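Local atomic coordinates of ochratoxinase (Aspergillus niger, PDB entry 4C65), a protein that hydrolyses the amide bond of the mycotoxin ochratoxin A with the help of zinc, releasing phenylalanine as a C-terminal carboxypeptidase. Residues A[70-78]-A[88-97]. Numbering follows the deposited sequence.
Sequences MHFGGDDDY and THPASSGARL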
loop_
_atom_site.group_PDB
_atom_site.type_symbol
_atom_site.label_atom_id
_atom_site.label_comp_id
_atom_site.label_asym_id
_atom_site.label_seq_id
_atom_site.Cartn_x
_atom_site.Cartn_y
_atom_site.Cartn_z
ATOM N N MET A 70 20.900 -21.594 -20.743
ATOM C CA MET A 70 19.945 -22.399 -20.001
ATOM C C MET A 70 18.972 -21.474 -19.295
ATOM O O MET A 70 19.236 -20.301 -19.142
ATOM C CB MET A 70 20.676 -23.267 -18.984
ATOM C CG MET A 70 21.730 -24.214 -19.577
ATOM S SD MET A 70 21.074 -25.294 -20.851
ATOM C CE MET A 70 20.040 -26.340 -19.819
ATOM N N HIS A 71 17.816 -21.990 -18.917
ATOM C CA HIS A 71 16.906 -21.229 -18.091
ATOM C C HIS A 71 16.394 -22.090 -16.945
ATOM O O HIS A 71 15.814 -23.139 -17.155
ATOM C CB HIS A 71 15.772 -20.580 -18.896
ATOM C CG HIS A 71 15.000 -21.530 -19.762
ATOM N ND1 HIS A 71 15.042 -21.476 -21.141
ATOM C CD2 HIS A 71 14.134 -22.528 -19.455
ATOM C CE1 HIS A 71 14.249 -22.411 -21.646
ATOM N NE2 HIS A 71 13.698 -23.071 -20.644
ATOM N N PHE A 72 16.658 -21.633 -15.728
ATOM C CA PHE A 72 16.359 -22.371 -14.544
ATOM C C PHE A 72 14.950 -22.043 -14.102
ATOM O O PHE A 72 14.728 -21.346 -13.116
ATOM C CB PHE A 72 17.377 -22.038 -13.446
ATOM C CG PHE A 72 18.637 -22.872 -13.511
ATOM C CD1 PHE A 72 19.447 -22.847 -14.631
ATOM C CD2 PHE A 72 19.024 -23.643 -12.429
ATOM C CE1 PHE A 72 20.609 -23.607 -14.685
ATOM C CE2 PHE A 72 20.176 -24.393 -12.479
ATOM C CZ PHE A 72 20.982 -24.365 -13.608
ATOM N N GLY A 73 13.991 -22.571 -14.844
ATOM C CA GLY A 73 12.579 -22.254 -14.635
ATOM C C GLY A 73 11.863 -23.200 -13.709
ATOM O O GLY A 73 11.214 -22.764 -12.757
ATOM N N GLY A 74 11.956 -24.499 -14.001
ATOM C CA GLY A 74 11.261 -25.560 -13.226
ATOM C C GLY A 74 9.748 -25.474 -13.182
ATOM O O GLY A 74 9.138 -25.933 -12.234
ATOM N N ASP A 75 9.166 -24.882 -14.227
ATOM C CA ASP A 75 7.753 -24.503 -14.252
ATOM C C ASP A 75 6.845 -25.701 -14.087
ATOM O O ASP A 75 7.184 -26.790 -14.509
ATOM C CB ASP A 75 7.399 -23.784 -15.583
ATOM C CG ASP A 75 8.276 -22.567 -15.858
ATOM O OD1 ASP A 75 9.521 -22.723 -16.048
ATOM O OD2 ASP A 75 7.750 -21.434 -15.909
ATOM N N ASP A 76 5.686 -25.489 -13.473
ATOM C CA ASP A 76 4.606 -26.463 -13.551
ATOM C C ASP A 76 4.168 -26.545 -15.031
ATOM O O ASP A 76 4.336 -25.597 -15.812
ATOM C CB ASP A 76 3.394 -26.059 -12.694
ATOM C CG ASP A 76 3.695 -25.962 -11.199
ATOM O OD1 ASP A 76 4.486 -26.735 -10.654
ATOM O OD2 ASP A 76 3.049 -25.134 -10.539
ATOM N N ASP A 77 3.590 -27.660 -15.418
ATOM C CA ASP A 77 3.192 -27.853 -16.809
ATOM C C ASP A 77 1.786 -27.291 -17.140
ATOM O O ASP A 77 1.195 -27.665 -18.153
ATOM C CB ASP A 77 3.218 -29.363 -17.132
ATOM C CG ASP A 77 3.308 -29.645 -18.618
ATOM O OD1 ASP A 77 3.918 -28.821 -19.343
ATOM O OD2 ASP A 77 2.773 -30.686 -19.052
ATOM N N TYR A 78 1.269 -26.387 -16.310
ATOM C CA TYR A 78 -0.132 -25.975 -16.398
ATOM C C TYR A 78 -0.390 -24.871 -17.431
ATOM O O TYR A 78 -1.176 -25.055 -18.358
ATOM C CB TYR A 78 -0.640 -25.547 -15.027
ATOM C CG TYR A 78 -2.125 -25.294 -14.992
ATOM C CD1 TYR A 78 -3.035 -26.344 -14.905
ATOM C CD2 TYR A 78 -2.623 -24.000 -15.054
ATOM C CE1 TYR A 78 -4.405 -26.106 -14.875
ATOM C CE2 TYR A 78 -3.982 -23.753 -15.034
ATOM C CZ TYR A 78 -4.870 -24.800 -14.937
ATOM O OH TYR A 78 -6.213 -24.533 -14.912
ATOM N N THR A 88 3.978 -20.627 -10.940
ATOM C CA THR A 88 4.652 -21.758 -10.319
ATOM C C THR A 88 5.352 -21.314 -9.058
ATOM O O THR A 88 6.184 -20.410 -9.061
ATOM C CB THR A 88 5.662 -22.429 -11.263
ATOM O OG1 THR A 88 4.994 -22.954 -12.411
ATOM C CG2 THR A 88 6.374 -23.560 -10.580
ATOM N N HIS A 89 5.005 -21.985 -7.959
ATOM C CA HIS A 89 5.643 -21.725 -6.705
ATOM C C HIS A 89 7.142 -22.102 -6.808
ATOM O O HIS A 89 7.473 -23.172 -7.278
ATOM C CB HIS A 89 4.974 -22.506 -5.594
ATOM C CG HIS A 89 5.349 -22.028 -4.241
ATOM N ND1 HIS A 89 6.566 -22.312 -3.673
ATOM C CD2 HIS A 89 4.681 -21.267 -3.346
ATOM C CE1 HIS A 89 6.627 -21.766 -2.474
ATOM N NE2 HIS A 89 5.500 -21.115 -2.257
ATOM N N PRO A 90 8.042 -21.232 -6.340
ATOM C CA PRO A 90 9.472 -21.564 -6.582
ATOM C C PRO A 90 9.970 -22.829 -5.898
ATOM O O PRO A 90 10.971 -23.389 -6.325
ATOM C CB PRO A 90 10.223 -20.321 -6.063
ATOM C CG PRO A 90 9.189 -19.227 -6.038
ATOM C CD PRO A 90 7.880 -19.907 -5.722
ATOM N N ALA A 91 9.303 -23.276 -4.837
ATOM C CA ALA A 91 9.619 -24.569 -4.230
ATOM C C ALA A 91 9.392 -25.733 -5.198
ATOM O O ALA A 91 10.203 -26.656 -5.244
ATOM C CB ALA A 91 8.839 -24.787 -2.943
ATOM N N SER A 92 8.290 -25.697 -5.942
ATOM C CA SER A 92 8.079 -26.639 -7.026
ATOM C C SER A 92 9.220 -26.542 -8.011
ATOM O O SER A 92 9.784 -27.572 -8.427
ATOM C CB SER A 92 6.768 -26.364 -7.746
ATOM O OG SER A 92 5.678 -26.424 -6.850
ATOM N N SER A 93 9.562 -25.318 -8.419
ATOM C CA SER A 93 10.618 -25.121 -9.411
ATOM C C SER A 93 11.929 -25.753 -8.963
ATOM O O SER A 93 12.583 -26.440 -9.725
ATOM C CB SER A 93 10.847 -23.620 -9.675
ATOM O OG SER A 93 9.634 -22.994 -10.105
ATOM N N GLY A 94 12.345 -25.437 -7.741
ATOM C CA GLY A 94 13.621 -25.890 -7.229
ATOM C C GLY A 94 13.727 -27.387 -7.221
ATOM O O GLY A 94 14.771 -27.948 -7.550
ATOM N N ALA A 95 12.643 -28.031 -6.852
ATOM C CA ALA A 95 12.614 -29.474 -6.813
ATOM C C ALA A 95 12.891 -30.010 -8.216
ATOM O O ALA A 95 13.703 -30.914 -8.383
ATOM C CB ALA A 95 11.272 -29.970 -6.266
ATOM N N ARG A 96 12.221 -29.436 -9.208
ATOM C CA ARG A 96 12.349 -29.899 -10.586
ATOM C C ARG A 96 13.738 -29.614 -11.105
ATOM O O ARG A 96 14.346 -30.459 -11.782
ATOM C CB ARG A 96 11.298 -29.256 -11.497
ATOM C CG ARG A 96 9.865 -29.651 -11.180
ATOM C CD ARG A 96 8.922 -29.498 -12.356
ATOM N NE ARG A 96 7.552 -29.772 -11.959
ATOM C CZ ARG A 96 6.715 -28.898 -11.387
ATOM N NH1 ARG A 96 7.014 -27.607 -11.163
ATOM N NH2 ARG A 96 5.520 -29.349 -11.013
ATOM N N LEU A 97 14.262 -28.434 -10.778
ATOM C CA LEU A 97 15.595 -28.075 -11.175
ATOM C C LEU A 97 16.692 -28.996 -10.595
ATOM O O LEU A 97 17.791 -29.101 -11.167
ATOM C CB LEU A 97 15.872 -26.614 -10.819
ATOM C CG LEU A 97 15.049 -25.658 -11.683
ATOM C CD1 LEU A 97 15.002 -24.271 -11.045
ATOM C CD2 LEU A 97 15.589 -25.570 -13.105
HETATM O O HOH W 1 9.098 -21.416 -12.594
HETATM O O HOH W 2 3.979 -24.570 -8.163
#
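The loop that leaves the zinc-binding HxH motif of the barrel, with zinc ligand His71 at its start, lies across the start of helix 90-106 and the residues just before it, where Arg96, Thr88 and Leu97 meet Asp76, Gly74 and Phe72. Arg96 grips Asp76 end-on in a salt bridge: NH1 and NH2 both donate to OD1, at 2.7 and 2.8 Å, in bent bonds from its anti side, somewhat out of the carboxylate plane. The carboxylate stands almost perpendicular to the guanidinium, 88° between planes, yet OD1 lies near the guanidinium plane. NH1 also donates to Gly74 O at 2.9 Å, again at the guanidinium edge, so two acceptors from the loop limit rotation of the group. NE forms a salt bridge with Asp128 of a second subunit, so the arginine links the loop to that neighbour. The backbone N of Asp76 donates to Thr88 OG1 at 2.8 Å in a nearly straight bond (163°), and OG1 is also hydrogen-bonded to Ser84 O. OG1 sits beside its own backbone N (chi1 -62°), leaving CG2 to pack against the Asp76 carboxylate. A water donates to Asp76 OD2 and Ser92 OG and accepts from His89 N, bridging the loop to the helix start, where His89 ND1 caps Ala91 N; Ser92 OG also bonds Glu121 O of the second subunit. Gly74, with positive phi, brings its CA within 3.9 Å of Ser93 CA, which makes a CA-H...O contact with Gly74 O; a side chain here would run into Ser93 O. Further along, Leu97 CD2 lies 3.6 Å from Phe72 CA and meets the ring obliquely. Such a loop, running from the metal-binding end of a strand over helix 90-106, beyond short helix 83-87, belongs to the beta-alpha architecture of the amidohydrolase TIM barrel.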